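Local coordinates for hypothetical protein Atu0492 (Agrobacterium tumefaciens, PDB 2GMY) that is of unknown function but is a putative AhpD-like antioxidant defence protein of the carboxymuconolactone decarboxylase family, at residues K2-Y7 against G139-H144; S28-R33 against V121-A126; S65-N70 against S78-E83. All coordinates share one frame; numbering follows the deposited sequence.

From the N terminus, the chain enters interaction 1 at once: residues 2-7 pair with 139-144, beyond the end of helix 117-139, closing a loop of 131 residues that spans most of the fold. Within that loop lies interaction 2, where the turn between helices 12-26 and 32-45 meets helix 117-139. Further in again is interaction 3, a short closure between helix 66-70 and the segment leading into helix 83-96. The three therefore nest without crossing. Interactions 2 and 3 touch, Arg33 O lying 3.9 Å from Trp68 CZ2, whereas interaction 1 sits about 27 Å from interaction 2, centre to centre, across the middle of the chain.

Interaction 1: K2-Y7 against G139-H144; sequences KTRINY and GFRSQH
Arg4 and Arg141 run side by side in the same direction, their guanidinium groups stacked with centres 3.8 Å apart and planes at 26°. Nearby carbonyls and a carboxylate probably ease the repulsion of like charges. Arg4 NH1 donates in its own plane to Gly139 O (2.8 Å) and also bonds to the carbonyl of Ala103 of the second subunit, Arg4 NH2 forms a salt bridge with Asp105 of that subunit, and Arg141 NH1 bonds to its Gly102 O. The backbones join through Arg4 N to Phe140 O (2.9 Å). Packing is tight around Phe140: Tyr7 CD2 meets the edge of its ring, near the plane, 3.6 Å from Phe140 CD2, and Ile5 CD1 lies 3.9 Å from Phe140 CE1. Close by, a water links Ile5 O with Ser142 OG. Toward exposed Lys2 the contact is looser: another water bridges Thr3 OG1 and Gln143 N, while chi2 of Gln143 (-66°) bends CD back and NE2 donates to Arg141 O (2.9 Å). Arg141 is the C-prime residue of a Schellman motif, a common way of ending a helix, here 117-139; the N-terminal segment lies across that end at a subunit interface.

Interaction 2: S28-R33 against V121-A126; sequences SGLEHR and VKITVA
The closest CA atoms across the contact, those of Ser28 and Lys122, are 6.9 Å apart, the former in a turn that leads into helix 32-45 and the latter within helix 117-139, and side chains bridge the gap. Lys122 and Leu30 share this work. The lysine chain is extended from CG to NZ, and its end reaches the turn, where NZ donates to Ser28 O at 2.8 Å. The ammonium approaches at a C=O...N angle of 151°, tilted 25° from the carbonyl plane, and CE follows close behind, 3.1 Å from Ser28 O. A long, weak ion pair with Glu118, one turn earlier in the same helix, gives the ammonium a second, looser partner. At the other end of the lysine the contact is apolar: Leu30 slides past it in the opposite direction, bringing CG to 3.7 Å from Lys122 CB. One residue thus serves two purposes, its aliphatic root packing against leucine while its charged end holds a carbonyl. Leu30 also crosses Ile123 at about a right angle, CD1 lying 3.8 Å from Ile123 CG1. The turn has its own internal bonds: Ser28 OG binds Val25 O, and also accepts a weak bond from Leu30 N (3.3 Å). Gly29 lies between them with a positive phi, a conformation that glycine adopts readily. Around this site, helix 12-26 lies against Lys122 and Ala126 through Tyr24 and Val25, Ile38 of helix 32-45 packs on Ile123 and Ala126, and Leu88 and Trp91 of helix 83-96 pack on Ile123. Helix 117-139 is thereby fitted among three other helices of an all-helical fold, with Val121 and Val125 packing on the second subunit.

Interaction 3: S65-N70 against S78-E83; sequences SEQWIN and SPVYTE
Tyr81 turns an edge of its ring to one face of the Trp68 indole, an edge-to-face pair with planes at 62° and centroids 5.1 Å apart, measured to the five-membered ring. The nearest atom is Tyr81 CE1, which stands over the rim of that face, 3.7 Å from Trp68 CD1. Ile69 CG1 lies at the edge of the indole, in its plane. The phenol ring has Val80 CG1 over the centre of one face, and at its own edge, in plane, lies Trp68 O. Both aromatic partners thus meet twice, once ring to ring and once through a polar bond: Tyr81 OH donates to Trp68 O at 2.6 Å, a short bond whose C=O...O angle is 131°, with the hydroxyl tilted 28° from the carbonyl plane. The two side chains cross at about a right angle. The indole nitrogen has a partner beyond the contact, Trp68 NE1 bonding to Glu85, whose carboxylate also takes a bond from Thr82 N. Gln67 and Val80 slide past each other more loosely, with 4.1 Å between Gln67 OE1 and Val80 CG2, the amide nitrogen of the glutamine being directed to Asp53 and Pro145 of the third subunit. Each segment also has a local serine bond. Ser65 OG, at the N-cap of helix 66-70, accepts from Trp68 N, while Ser78 OG accepts from Val80 N in an ST turn and also binds His144 of the third subunit. The chemistry implies a mixed attachment, in which an edge-to-face contact and a hydrogen bond join the same two residues: the tyrosine offers its ring edge to the indole and its hydroxyl proton to the Trp68 carbonyl.

Interaction 1: K2-Y7 against G139-H144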
loop_
_atom_site.group_PDB
_atom_site.type_symbol
_atom_site.label_atom_id
_atom_site.label_comp_id
_atom_site.label_asym_id
_atom_site.label_seq_id
_atom_site.Cartn_x
_atom_site.Cartn_y
_atom_site.Cartn_z
ATOM N N LYS A 2 -7.149 19.657 19.406
ATOM C CA LYS A 2 -7.331 19.438 20.867
ATOM C C LYS A 2 -6.650 18.147 21.333
ATOM O O LYS A 2 -6.797 17.087 20.719
ATOM C CB LYS A 2 -8.821 19.408 21.225
ATOM C CG LYS A 2 -9.099 19.559 22.709
ATOM C CD LYS A 2 -10.548 19.243 23.029
ATOM C CE LYS A 2 -10.772 19.162 24.529
ATOM N NZ LYS A 2 -12.070 18.496 24.831
ATOM N N THR A 3 -5.919 18.264 22.434
ATOM C CA THR A 3 -5.226 17.150 23.063
ATOM C C THR A 3 -6.229 16.134 23.623
ATOM O O THR A 3 -7.265 16.506 24.185
ATOM C CB THR A 3 -4.307 17.687 24.175
ATOM O OG1 THR A 3 -3.432 18.677 23.613
ATOM C CG2 THR A 3 -3.475 16.588 24.799
ATOM N N ARG A 4 -5.928 14.850 23.456
ATOM C CA ARG A 4 -6.812 13.796 23.952
ATOM C C ARG A 4 -6.570 13.511 25.432
ATOM O O ARG A 4 -7.515 13.479 26.230
ATOM C CB ARG A 4 -6.644 12.513 23.129
ATOM C CG ARG A 4 -7.215 12.584 21.721
ATOM C CD ARG A 4 -6.832 11.346 20.924
ATOM N NE ARG A 4 -7.539 11.261 19.650
ATOM C CZ ARG A 4 -7.179 10.470 18.641
ATOM N NH1 ARG A 4 -6.100 9.699 18.751
ATOM N NH2 ARG A 4 -7.891 10.452 17.514
ATOM N N ILE A 5 -5.306 13.293 25.791
ATOM C CA ILE A 5 -4.913 13.000 27.166
ATOM C C ILE A 5 -3.620 13.742 27.499
ATOM O O ILE A 5 -2.696 13.784 26.678
ATOM C CB ILE A 5 -4.692 11.472 27.405
ATOM C CG1 ILE A 5 -5.972 10.674 27.143
ATOM C CG2 ILE A 5 -4.210 11.199 28.836
ATOM C CD1 ILE A 5 -5.750 9.169 27.062
ATOM N N ASN A 6 -3.576 14.345 28.689
ATOM C CA ASN A 6 -2.331 14.824 29.271
ATOM C C ASN A 6 -1.651 13.612 29.889
ATOM O O ASN A 6 -1.916 13.247 31.042
ATOM C CB ASN A 6 -2.595 15.900 30.327
ATOM C CG ASN A 6 -1.318 16.539 30.851
ATOM O OD1 ASN A 6 -0.273 15.893 30.955
ATOM N ND2 ASN A 6 -1.401 17.821 31.196
ATOM N N TYR A 7 -0.796 12.972 29.102
ATOM C CA TYR A 7 -0.280 11.664 29.481
ATOM C C TYR A 7 0.705 11.720 30.647
ATOM O O TYR A 7 0.779 10.783 31.446
ATOM C CB TYR A 7 0.294 10.923 28.266
ATOM C CG TYR A 7 1.363 11.673 27.517
ATOM C CD1 TYR A 7 2.703 11.559 27.887
ATOM C CD2 TYR A 7 1.042 12.483 26.424
ATOM C CE1 TYR A 7 3.696 12.239 27.205
ATOM C CE2 TYR A 7 2.033 13.168 25.728
ATOM C CZ TYR A 7 3.360 13.043 26.128
ATOM O OH TYR A 7 4.360 13.711 25.457
ATOM N N GLY A 139 -0.957 9.507 18.994
ATOM C CA GLY A 139 -2.011 8.814 19.718
ATOM C C GLY A 139 -2.822 9.712 20.639
ATOM O O GLY A 139 -4.049 9.579 20.716
ATOM N N PHE A 140 -2.155 10.640 21.320
ATOM C CA PHE A 140 -2.856 11.518 22.271
ATOM C C PHE A 140 -3.068 12.936 21.735
ATOM O O PHE A 140 -3.444 13.845 22.485
ATOM C CB PHE A 140 -2.140 11.518 23.628
ATOM C CG PHE A 140 -2.047 10.138 24.257
ATOM C CD1 PHE A 140 -3.068 9.209 24.077
ATOM C CD2 PHE A 140 -0.944 9.776 25.017
ATOM C CE1 PHE A 140 -2.987 7.930 24.640
ATOM C CE2 PHE A 140 -0.858 8.504 25.596
ATOM C CZ PHE A 140 -1.882 7.584 25.406
ATOM N N ARG A 141 -2.823 13.112 20.439
ATOM C CA ARG A 141 -2.992 14.398 19.765
ATOM C C ARG A 141 -2.279 15.573 20.463
ATOM O O ARG A 141 -2.852 16.666 20.594
ATOM C CB ARG A 141 -4.495 14.704 19.577
ATOM C CG ARG A 141 -5.248 13.723 18.657
ATOM C CD ARG A 141 -4.795 13.853 17.208
ATOM N NE ARG A 141 -5.646 13.152 16.237
ATOM C CZ ARG A 141 -5.346 11.977 15.682
ATOM N NH1 ARG A 141 -4.226 11.341 16.019
ATOM N NH2 ARG A 141 -6.167 11.425 14.786
ATOM N N SER A 142 -1.025 15.359 20.870
ATOM C CA SER A 142 -0.220 16.423 21.479
ATOM C C SER A 142 -0.089 17.589 20.507
ATOM O O SER A 142 0.103 17.383 19.313
ATOM C CB SER A 142 1.158 15.894 21.885
ATOM O OG SER A 142 1.015 14.790 22.756
ATOM N N GLN A 143 -0.202 18.812 21.033
ATOM C CA GLN A 143 -0.192 20.038 20.222
ATOM C C GLN A 143 1.108 20.825 20.421
ATOM O O GLN A 143 1.419 21.229 21.541
ATOM C CB GLN A 143 -1.390 20.926 20.609
ATOM C CG GLN A 143 -2.754 20.270 20.401
ATOM C CD GLN A 143 -3.059 20.021 18.932
ATOM O OE1 GLN A 143 -3.054 20.949 18.119
ATOM N NE2 GLN A 143 -3.314 18.761 18.584
ATOM N N HIS A 144 1.877 21.029 19.347
ATOM C CA HIS A 144 3.133 21.790 19.455
ATOM C C HIS A 144 2.846 23.287 19.558
ATOM O O HIS A 144 1.792 23.739 19.101
ATOM C CB HIS A 144 4.130 21.474 18.312
ATOM C CG HIS A 144 3.711 21.965 16.957
ATOM N ND1 HIS A 144 3.861 23.278 16.558
ATOM C CD2 HIS A 144 3.192 21.306 15.893
ATOM C CE1 HIS A 144 3.429 23.413 15.314
ATOM N NE2 HIS A 144 3.025 22.230 14.885
HETATM O O HOH W 1 -0.850 19.188 23.746
HETATM O O HOH W 2 -0.761 15.048 24.630
#

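Interaction 2: S28-R33 against V121-A126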
loop_
_atom_site.group_PDB
_atom_site.type_symbol
_atom_site.label_atom_id
_atom_site.label_comp_id
_atom_site.label_asym_id
_atom_site.label_seq_id
_atom_site.Cartn_x
_atom_site.Cartn_y
_atom_site.Cartn_z
ATOM N N SER A 28 24.091 8.187 25.077
ATOM C CA SER A 28 24.601 6.913 24.579
ATOM C C SER A 28 25.993 6.988 23.959
ATOM O O SER A 28 26.680 5.969 23.864
ATOM C CB SER A 28 23.634 6.324 23.549
ATOM O OG SER A 28 23.624 7.130 22.388
ATOM N N GLY A 29 26.401 8.183 23.539
ATOM C CA GLY A 29 27.674 8.358 22.836
ATOM C C GLY A 29 27.515 8.571 21.334
ATOM O O GLY A 29 28.462 8.971 20.658
ATOM N N LEU A 30 26.318 8.310 20.806
ATOM C CA LEU A 30 26.057 8.600 19.402
ATOM C C LEU A 30 26.198 10.088 19.148
ATOM O O LEU A 30 25.729 10.907 19.949
ATOM C CB LEU A 30 24.637 8.190 19.008
ATOM C CG LEU A 30 24.341 6.777 18.515
ATOM C CD1 LEU A 30 22.931 6.779 17.944
ATOM C CD2 LEU A 30 25.339 6.311 17.468
ATOM N N GLU A 31 26.835 10.429 18.037
ATOM C CA GLU A 31 26.970 11.812 17.608
ATOM C C GLU A 31 25.598 12.493 17.586
ATOM O O GLU A 31 24.617 11.913 17.110
ATOM C CB GLU A 31 27.587 11.849 16.216
ATOM C CG GLU A 31 28.452 13.054 15.953
ATOM C CD GLU A 31 29.171 12.972 14.625
ATOM O OE1 GLU A 31 29.902 11.980 14.381
ATOM O OE2 GLU A 31 29.007 13.916 13.829
ATOM N N HIS A 32 25.529 13.718 18.098
ATOM C CA HIS A 32 24.244 14.401 18.212
ATOM C C HIS A 32 23.564 14.620 16.859
ATOM O O HIS A 32 22.334 14.556 16.761
ATOM C CB HIS A 32 24.371 15.702 19.014
ATOM C CG HIS A 32 24.727 15.477 20.450
ATOM N ND1 HIS A 32 23.951 14.713 21.296
ATOM C CD2 HIS A 32 25.783 15.901 21.188
ATOM C CE1 HIS A 32 24.509 14.677 22.493
ATOM N NE2 HIS A 32 25.624 15.388 22.454
ATOM N N ARG A 33 24.365 14.851 15.821
ATOM C CA ARG A 33 23.847 14.991 14.463
ATOM C C ARG A 33 23.041 13.760 14.036
ATOM O O ARG A 33 21.982 13.887 13.404
ATOM C CB ARG A 33 24.986 15.227 13.476
ATOM C CG ARG A 33 24.475 15.388 12.062
ATOM C CD ARG A 33 25.569 15.559 11.028
ATOM N NE ARG A 33 26.501 14.441 10.968
ATOM C CZ ARG A 33 27.726 14.467 11.476
ATOM N NH1 ARG A 33 28.160 15.560 12.097
ATOM N NH2 ARG A 33 28.521 13.406 11.366
ATOM N N VAL A 121 23.514 -0.842 17.329
ATOM C CA VAL A 121 22.576 -1.109 18.415
ATOM C C VAL A 121 22.056 0.197 18.997
ATOM O O VAL A 121 20.845 0.352 19.207
ATOM C CB VAL A 121 23.190 -2.022 19.502
ATOM C CG1 VAL A 121 22.178 -2.266 20.628
ATOM C CG2 VAL A 121 23.606 -3.341 18.881
ATOM N N LYS A 122 22.963 1.146 19.251
ATOM C CA LYS A 122 22.559 2.480 19.754
ATOM C C LYS A 122 21.577 3.163 18.794
ATOM O O LYS A 122 20.543 3.688 19.199
ATOM C CB LYS A 122 23.788 3.370 19.968
ATOM C CG LYS A 122 24.741 2.843 21.029
ATOM C CD LYS A 122 25.948 3.754 21.158
ATOM C CE LYS A 122 26.845 3.278 22.284
ATOM N NZ LYS A 122 28.055 4.140 22.338
ATOM N N ILE A 123 21.910 3.132 17.508
ATOM C CA ILE A 123 21.040 3.692 16.469
ATOM C C ILE A 123 19.649 3.062 16.484
ATOM O O ILE A 123 18.631 3.771 16.414
ATOM C CB ILE A 123 21.687 3.484 15.090
ATOM C CG1 ILE A 123 22.845 4.462 14.907
ATOM C CG2 ILE A 123 20.673 3.658 13.935
ATOM C CD1 ILE A 123 23.818 4.004 13.839
ATOM N N THR A 124 19.608 1.731 16.569
ATOM C CA THR A 124 18.348 1.007 16.446
ATOM C C THR A 124 17.461 1.214 17.687
ATOM O O THR A 124 16.248 1.357 17.569
ATOM C CB THR A 124 18.587 -0.478 16.093
ATOM O OG1 THR A 124 19.432 -0.553 14.925
ATOM C CG2 THR A 124 17.272 -1.172 15.791
ATOM N N VAL A 125 18.069 1.280 18.865
ATOM C CA VAL A 125 17.313 1.656 20.065
ATOM C C VAL A 125 16.787 3.095 19.931
ATOM O O VAL A 125 15.644 3.380 20.297
ATOM C CB VAL A 125 18.199 1.502 21.331
ATOM C CG1 VAL A 125 17.517 2.091 22.557
ATOM C CG2 VAL A 125 18.537 0.015 21.560
ATOM N N ALA A 126 17.611 3.999 19.400
ATOM C CA ALA A 126 17.178 5.382 19.174
ATOM C C ALA A 126 15.963 5.423 18.214
ATOM O O ALA A 126 15.000 6.157 18.448
ATOM C CB ALA A 126 18.330 6.214 18.629
#

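Interaction 3: S65-N70 against S78-E83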
loop_
_atom_site.group_PDB
_atom_site.type_symbol
_atom_site.label_atom_id
_atom_site.label_comp_id
_atom_site.label_asym_id
_atom_site.label_seq_id
_atom_site.Cartn_x
_atom_site.Cartn_y
_atom_site.Cartn_z
ATOM N N SER A 65 22.036 22.916 8.921
ATOM C CA SER A 65 21.514 23.908 7.972
ATOM C C SER A 65 20.001 23.788 7.753
ATOM O O SER A 65 19.405 22.728 7.970
ATOM C CB SER A 65 22.245 23.800 6.638
ATOM O OG SER A 65 21.831 22.646 5.923
ATOM N N GLU A 66 19.380 24.864 7.286
ATOM C CA GLU A 66 17.945 24.788 6.963
ATOM C C GLU A 66 17.689 23.785 5.832
ATOM O O GLU A 66 16.631 23.156 5.791
ATOM C CB GLU A 66 17.339 26.163 6.655
ATOM C CG GLU A 66 17.440 27.166 7.819
ATOM C CD GLU A 66 16.782 26.669 9.104
ATOM O OE1 GLU A 66 15.679 26.084 9.035
ATOM O OE2 GLU A 66 17.357 26.875 10.193
ATOM N N GLN A 67 18.657 23.626 4.932
ATOM C CA GLN A 67 18.533 22.666 3.843
ATOM C C GLN A 67 18.536 21.242 4.401
ATOM O O GLN A 67 17.697 20.419 4.043
ATOM C CB GLN A 67 19.693 22.849 2.885
ATOM C CG GLN A 67 19.380 22.509 1.473
ATOM C CD GLN A 67 20.465 22.962 0.518
ATOM O OE1 GLN A 67 21.663 22.902 0.832
ATOM N NE2 GLN A 67 20.054 23.410 -0.655
ATOM N N TRP A 68 19.485 20.961 5.284
ATOM C CA TRP A 68 19.572 19.652 5.937
ATOM C C TRP A 68 18.253 19.308 6.625
ATOM O O TRP A 68 17.778 18.167 6.567
ATOM C CB TRP A 68 20.696 19.694 6.963
ATOM C CG TRP A 68 21.099 18.396 7.608
ATOM C CD1 TRP A 68 22.135 17.590 7.237
ATOM C CD2 TRP A 68 20.528 17.802 8.783
ATOM N NE1 TRP A 68 22.236 16.520 8.098
ATOM C CE2 TRP A 68 21.265 16.628 9.056
ATOM C CE3 TRP A 68 19.464 18.149 9.631
ATOM C CZ2 TRP A 68 20.979 15.797 10.140
ATOM C CZ3 TRP A 68 19.172 17.314 10.718
ATOM C CH2 TRP A 68 19.929 16.150 10.958
ATOM N N ILE A 69 17.677 20.302 7.295
ATOM C CA ILE A 69 16.400 20.153 8.016
ATOM C C ILE A 69 15.213 19.980 7.052
ATOM O O ILE A 69 14.437 19.016 7.162
ATOM C CB ILE A 69 16.171 21.375 8.931
ATOM C CG1 ILE A 69 17.215 21.396 10.057
ATOM C CG2 ILE A 69 14.747 21.397 9.490
ATOM C CD1 ILE A 69 17.174 22.709 10.883
ATOM N N ASN A 70 15.081 20.893 6.096
ATOM C CA ASN A 70 13.926 20.878 5.192
ATOM C C ASN A 70 13.879 19.759 4.173
ATOM O O ASN A 70 12.794 19.372 3.731
ATOM C CB ASN A 70 13.793 22.207 4.483
ATOM C CG ASN A 70 13.211 23.252 5.382
ATOM O OD1 ASN A 70 13.911 24.166 5.821
ATOM N ND2 ASN A 70 11.931 23.106 5.702
ATOM N N SER A 78 18.050 14.146 -2.492
ATOM C CA SER A 78 18.793 15.354 -2.120
ATOM C C SER A 78 20.292 15.107 -1.995
ATOM O O SER A 78 20.716 14.200 -1.256
ATOM C CB SER A 78 18.278 15.920 -0.801
ATOM O OG SER A 78 19.049 17.049 -0.442
ATOM N N PRO A 79 21.104 15.896 -2.725
ATOM C CA PRO A 79 22.551 15.790 -2.542
ATOM C C PRO A 79 23.110 16.388 -1.248
ATOM O O PRO A 79 24.322 16.331 -1.044
ATOM C CB PRO A 79 23.106 16.515 -3.787
ATOM C CG PRO A 79 22.041 17.514 -4.140
ATOM C CD PRO A 79 20.750 16.810 -3.832
ATOM N N VAL A 80 22.269 16.936 -0.369
ATOM C CA VAL A 80 22.795 17.550 0.862
ATOM C C VAL A 80 23.429 16.536 1.834
ATOM O O VAL A 80 24.409 16.858 2.514
ATOM C CB VAL A 80 21.758 18.487 1.565
ATOM C CG1 VAL A 80 20.635 17.717 2.149
ATOM C CG2 VAL A 80 22.428 19.316 2.658
ATOM N N TYR A 81 22.906 15.312 1.861
ATOM C CA TYR A 81 23.353 14.296 2.834
ATOM C C TYR A 81 24.626 13.557 2.431
ATOM O O TYR A 81 24.802 13.187 1.263
ATOM C CB TYR A 81 22.203 13.315 3.152
ATOM C CG TYR A 81 20.994 14.106 3.569
ATOM C CD1 TYR A 81 20.956 14.763 4.806
ATOM C CD2 TYR A 81 19.928 14.286 2.693
ATOM C CE1 TYR A 81 19.867 15.556 5.165
ATOM C CE2 TYR A 81 18.825 15.057 3.044
ATOM C CZ TYR A 81 18.809 15.696 4.281
ATOM O OH TYR A 81 17.732 16.470 4.630
ATOM N N THR A 82 25.502 13.337 3.408
ATOM C CA THR A 82 26.719 12.556 3.197
ATOM C C THR A 82 26.381 11.078 2.968
ATOM O O THR A 82 25.272 10.633 3.278
ATOM C CB THR A 82 27.651 12.645 4.418
ATOM O OG1 THR A 82 27.086 11.901 5.500
ATOM C CG2 THR A 82 27.855 14.109 4.858
ATOM N N GLU A 83 27.332 10.295 2.458
ATOM C CA GLU A 83 27.057 8.874 2.249
ATOM C C GLU A 83 26.728 8.178 3.575
ATOM O O GLU A 83 25.841 7.331 3.632
ATOM C CB GLU A 83 28.205 8.169 1.517
ATOM C CG GLU A 83 28.316 8.606 0.045
ATOM C CD GLU A 83 26.992 8.481 -0.728
ATOM O OE1 GLU A 83 26.399 7.375 -0.735
ATOM O OE2 GLU A 83 26.542 9.486 -1.340
#